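PDB 2EBY: putative HTH-type transcriptional regulator ybaQ from Escherichia coli, which probably binds DNA through a Cro/C1-type helix-turn-helix and so is likely to act as a regulator of transcription. Local coordinates for the interface of chains A and B. Numbering follows the deposited sequence. Chains: chain A/B, Putative HTH-type transcriptional regulator ybaQ.

Contact 1: the interface of chains A and B. Residues chain A 96-98, 101; chain B 25, 33, 62.
Carbon packing between A:Tyr101 and B:Leu33 makes up the core of this patch, where the start of helix 98-107 in chain A meets the Cro/C1-type helix-turn-helix domain of chain B. B:Leu33, on helix 27-34, loses 72 Å² of surface here. Its CD2 methyl lies against the near end of the tyrosine, 3.5 Å from A:Tyr101 CB, the two side chains running at about a right angle. Ring atom CD1 of A:Tyr101 is 3.7 Å from B:Leu33 CD2. With CG anti to the backbone N (chi1 177°), A:Tyr101 carries its ring beyond B:Leu33 towards B:Leu25, whose CD1 lies 3.8 Å from ring atom CE2. An alanine in place of A:Tyr101 would probably keep the touch at CB but lose the ring contact to B:Leu33 CD2 and leave B:Leu25 CD1 without its partner. Beside the ring, A:Val98 points CG2 at the other methyl of B:Leu25, CD2, 3.9 Å away, while its CB rests at the same distance from B:Val62 CG1.

The polar link is a backbone hydrogen bond from A:Val98 N to B:Val62 O, 2.8 Å long and nearly straight at the hydrogen (173°). It joins the first residue of one helix to the carboxy-terminal end of helix 53-63.

A mixed contact adjoins the packing: the extended A:Glu96 brings carboxylate OE1 to 3.7 Å from B:Leu33 CD2, meeting this methyl from a direction neighbouring the tyrosine's.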
loop_
_atom_site.group_PDB
_atom_site.type_symbol
_atom_site.label_atom_id
_atom_site.label_comp_id
_atom_site.label_asym_id
_atom_site.label_seq_id
_atom_site.Cartn_x
_atom_site.Cartn_y
_atom_site.Cartn_z
ATOM N N GLU A 96 -13.682 12.870 14.864
ATOM C CA GLU A 96 -13.599 14.311 15.074
ATOM C C GLU A 96 -12.292 14.828 14.472
ATOM O O GLU A 96 -11.227 14.245 14.685
ATOM C CB GLU A 96 -13.643 14.627 16.574
ATOM C CG GLU A 96 -13.370 16.082 16.928
ATOM C CD GLU A 96 -13.477 16.350 18.425
ATOM O OE1 GLU A 96 -12.991 15.524 19.225
ATOM O OE2 GLU A 96 -14.038 17.394 18.807
ATOM N N THR A 97 -12.377 15.925 13.726
ATOM C CA THR A 97 -11.197 16.503 13.096
ATOM C C THR A 97 -10.335 17.220 14.135
ATOM O O THR A 97 -10.798 17.522 15.234
ATOM C CB THR A 97 -11.591 17.503 11.999
ATOM O OG1 THR A 97 -12.039 18.721 12.602
ATOM C CG2 THR A 97 -12.717 16.938 11.149
ATOM N N VAL A 98 -9.082 17.485 13.789
ATOM C CA VAL A 98 -8.172 18.160 14.701
ATOM C C VAL A 98 -8.548 19.634 14.882
ATOM O O VAL A 98 -8.282 20.228 15.925
ATOM C CB VAL A 98 -6.717 18.060 14.196
ATOM C CG1 VAL A 98 -6.479 19.038 13.058
ATOM C CG2 VAL A 98 -5.762 18.306 15.327
ATOM N N TYR A 101 -11.364 19.471 17.445
ATOM C CA TYR A 101 -10.773 19.097 18.722
ATOM C C TYR A 101 -9.992 20.233 19.375
ATOM O O TYR A 101 -10.177 20.521 20.556
ATOM C CB TYR A 101 -9.841 17.895 18.567
ATOM C CG TYR A 101 -9.161 17.521 19.863
ATOM C CD1 TYR A 101 -9.885 16.948 20.909
ATOM C CD2 TYR A 101 -7.816 17.814 20.078
ATOM C CE1 TYR A 101 -9.285 16.669 22.136
ATOM C CE2 TYR A 101 -7.205 17.543 21.294
ATOM C CZ TYR A 101 -7.947 16.977 22.322
ATOM O OH TYR A 101 -7.357 16.719 23.538
ATOM N N LEU B 25 0.023 18.599 19.967
ATOM C CA LEU B 25 -0.933 17.517 20.098
ATOM C C LEU B 25 -0.210 16.254 20.564
ATOM O O LEU B 25 0.845 15.908 20.036
ATOM C CB LEU B 25 -1.609 17.277 18.749
ATOM C CG LEU B 25 -2.781 16.300 18.698
ATOM C CD1 LEU B 25 -3.951 16.855 19.509
ATOM C CD2 LEU B 25 -3.189 16.077 17.255
ATOM N N LEU B 33 -8.690 10.807 18.595
ATOM C CA LEU B 33 -9.293 11.439 17.430
ATOM C C LEU B 33 -9.453 10.399 16.319
ATOM O O LEU B 33 -10.493 10.345 15.661
ATOM C CB LEU B 33 -8.415 12.588 16.919
ATOM C CG LEU B 33 -8.232 13.825 17.802
ATOM C CD1 LEU B 33 -7.419 14.861 17.061
ATOM C CD2 LEU B 33 -9.585 14.406 18.169
ATOM N N VAL B 62 -9.069 13.333 10.120
ATOM C CA VAL B 62 -8.599 14.160 11.213
ATOM C C VAL B 62 -7.921 15.445 10.764
ATOM O O VAL B 62 -8.244 16.531 11.251
ATOM C CB VAL B 62 -7.621 13.378 12.113
ATOM C CG1 VAL B 62 -6.922 14.318 13.080
ATOM C CG2 VAL B 62 -8.377 12.311 12.885
#

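Contact 2: the interface of chains A and B. Residues chain A 25, 33, 62-63; chain B 97-98.
B:Val98 pushes its two methyls against chain A at the end of helix 53-63, part of the Cro/C1-type helix-turn-helix domain, and loses 72 Å² of surface in doing so. The two branches do different work. CG1 lies between the backbone N and the carbonyl carbon (chi1 81°), which turns it towards the end of the partner helix, 3.9 Å from A:Phe63 CD1. CG2, anti to the backbone N, reaches the other way along the same ring and comes within 3.8 Å of A:Leu25 CD2, the two side chains slanting across each other.

A:Phe63 therefore meets the valine with its CD1 and CE1 side, CE1 standing 3.9 Å from B:Val98 CG2, so that each methyl has a ring carbon of its own. The ring face on the side of B:Val98 is covered within its own chain by A:Val62, whose CG1 lies over the ring centre, 3.9 Å above the plane; B:Val98 sits beside it, displaced towards the CD1-CE1 edge. That same CG1 also turns to the partner, at 4.1 Å from B:Val98 CB, with the two valine side chains at about a right angle. A:Val62 thus packs on a face of the phenylalanine and on the branch point of B:Val98 together, and is likely to limit how the ring can tilt.

Beneath the side chains, B:Val98 N donates a hydrogen bond to A:Val62 O, 2.7 Å long and close to straight at the hydrogen (169°). The donor lies in the carbonyl plane, on a lone pair, with a C=O...N angle of 141°. B:Thr97, just before it, runs its backbone past the same helix end, its CA 3.9 Å from A:Val62 CA. A:Leu33 is a looser neighbour: its CD1 stops 4.2 Å from B:Val98 CA.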
loop_
_atom_site.group_PDB
_atom_site.type_symbol
_atom_site.label_atom_id
_atom_site.label_comp_id
_atom_site.label_asym_id
_atom_site.label_seq_id
_atom_site.Cartn_x
_atom_site.Cartn_y
_atom_site.Cartn_z
ATOM N N LEU A 25 0.213 -18.606 -21.405
ATOM C CA LEU A 25 1.347 -18.798 -20.510
ATOM C C LEU A 25 0.757 -19.411 -19.241
ATOM O O LEU A 25 -0.192 -18.866 -18.667
ATOM C CB LEU A 25 1.997 -17.445 -20.211
ATOM C CG LEU A 25 3.294 -17.392 -19.407
ATOM C CD1 LEU A 25 4.420 -18.044 -20.186
ATOM C CD2 LEU A 25 3.626 -15.941 -19.110
ATOM N N LEU A 33 9.408 -17.835 -14.291
ATOM C CA LEU A 33 9.928 -16.586 -14.830
ATOM C C LEU A 33 10.107 -15.586 -13.678
ATOM O O LEU A 33 11.158 -14.959 -13.541
ATOM C CB LEU A 33 8.968 -15.999 -15.873
ATOM C CG LEU A 33 8.899 -16.665 -17.252
ATOM C CD1 LEU A 33 7.866 -15.976 -18.149
ATOM C CD2 LEU A 33 10.277 -16.592 -17.885
ATOM N N VAL A 62 9.170 -9.013 -15.896
ATOM C CA VAL A 62 8.693 -10.065 -16.790
ATOM C C VAL A 62 7.818 -9.562 -17.939
ATOM O O VAL A 62 7.928 -10.042 -19.069
ATOM C CB VAL A 62 7.898 -11.159 -16.001
ATOM C CG1 VAL A 62 7.194 -12.101 -16.959
ATOM C CG2 VAL A 62 8.844 -11.952 -15.102
ATOM N N PHE A 63 6.955 -8.593 -17.668
ATOM C CA PHE A 63 6.072 -8.107 -18.719
ATOM C C PHE A 63 6.444 -6.756 -19.314
ATOM O O PHE A 63 5.699 -6.202 -20.114
ATOM C CB PHE A 63 4.629 -8.079 -18.209
ATOM C CG PHE A 63 4.076 -9.436 -17.894
ATOM C CD1 PHE A 63 3.856 -10.364 -18.904
ATOM C CD2 PHE A 63 3.785 -9.795 -16.581
ATOM C CE1 PHE A 63 3.352 -11.633 -18.613
ATOM C CE2 PHE A 63 3.280 -11.064 -16.279
ATOM C CZ PHE A 63 3.065 -11.981 -17.297
ATOM N N THR B 97 12.379 -12.232 -19.086
ATOM C CA THR B 97 11.113 -11.606 -19.453
ATOM C C THR B 97 10.251 -12.486 -20.358
ATOM O O THR B 97 10.754 -13.375 -21.046
ATOM C CB THR B 97 11.338 -10.247 -20.150
ATOM O OG1 THR B 97 11.589 -10.457 -21.546
ATOM C CG2 THR B 97 12.527 -9.517 -19.530
ATOM N N VAL B 98 8.945 -12.224 -20.350
ATOM C CA VAL B 98 7.989 -12.987 -21.143
ATOM C C VAL B 98 8.342 -12.963 -22.631
ATOM O O VAL B 98 7.785 -13.726 -23.425
ATOM C CB VAL B 98 6.555 -12.445 -20.947
ATOM C CG1 VAL B 98 6.331 -11.222 -21.818
ATOM C CG2 VAL B 98 5.537 -13.531 -21.263
#

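Contact 1 and contact 2 are two-fold-related versions of one junction in the two-chain assembly, their C-alpha centres about 48 Å apart. Both use Leu25, Leu33 and Val62 of one chain and Thr97 and Val98 of the other, with the same backbone bond, but Leu33 is packed more deeply in contact 1 and Val98 in contact 2. Each chain thus extends its C-terminal region onto the partner's helix-turn-helix domain, a reciprocal arrangement that would hold both ends of the pair if it also forms in solution, which the structure alone does not show. It could then help to set how the reading domains are spaced.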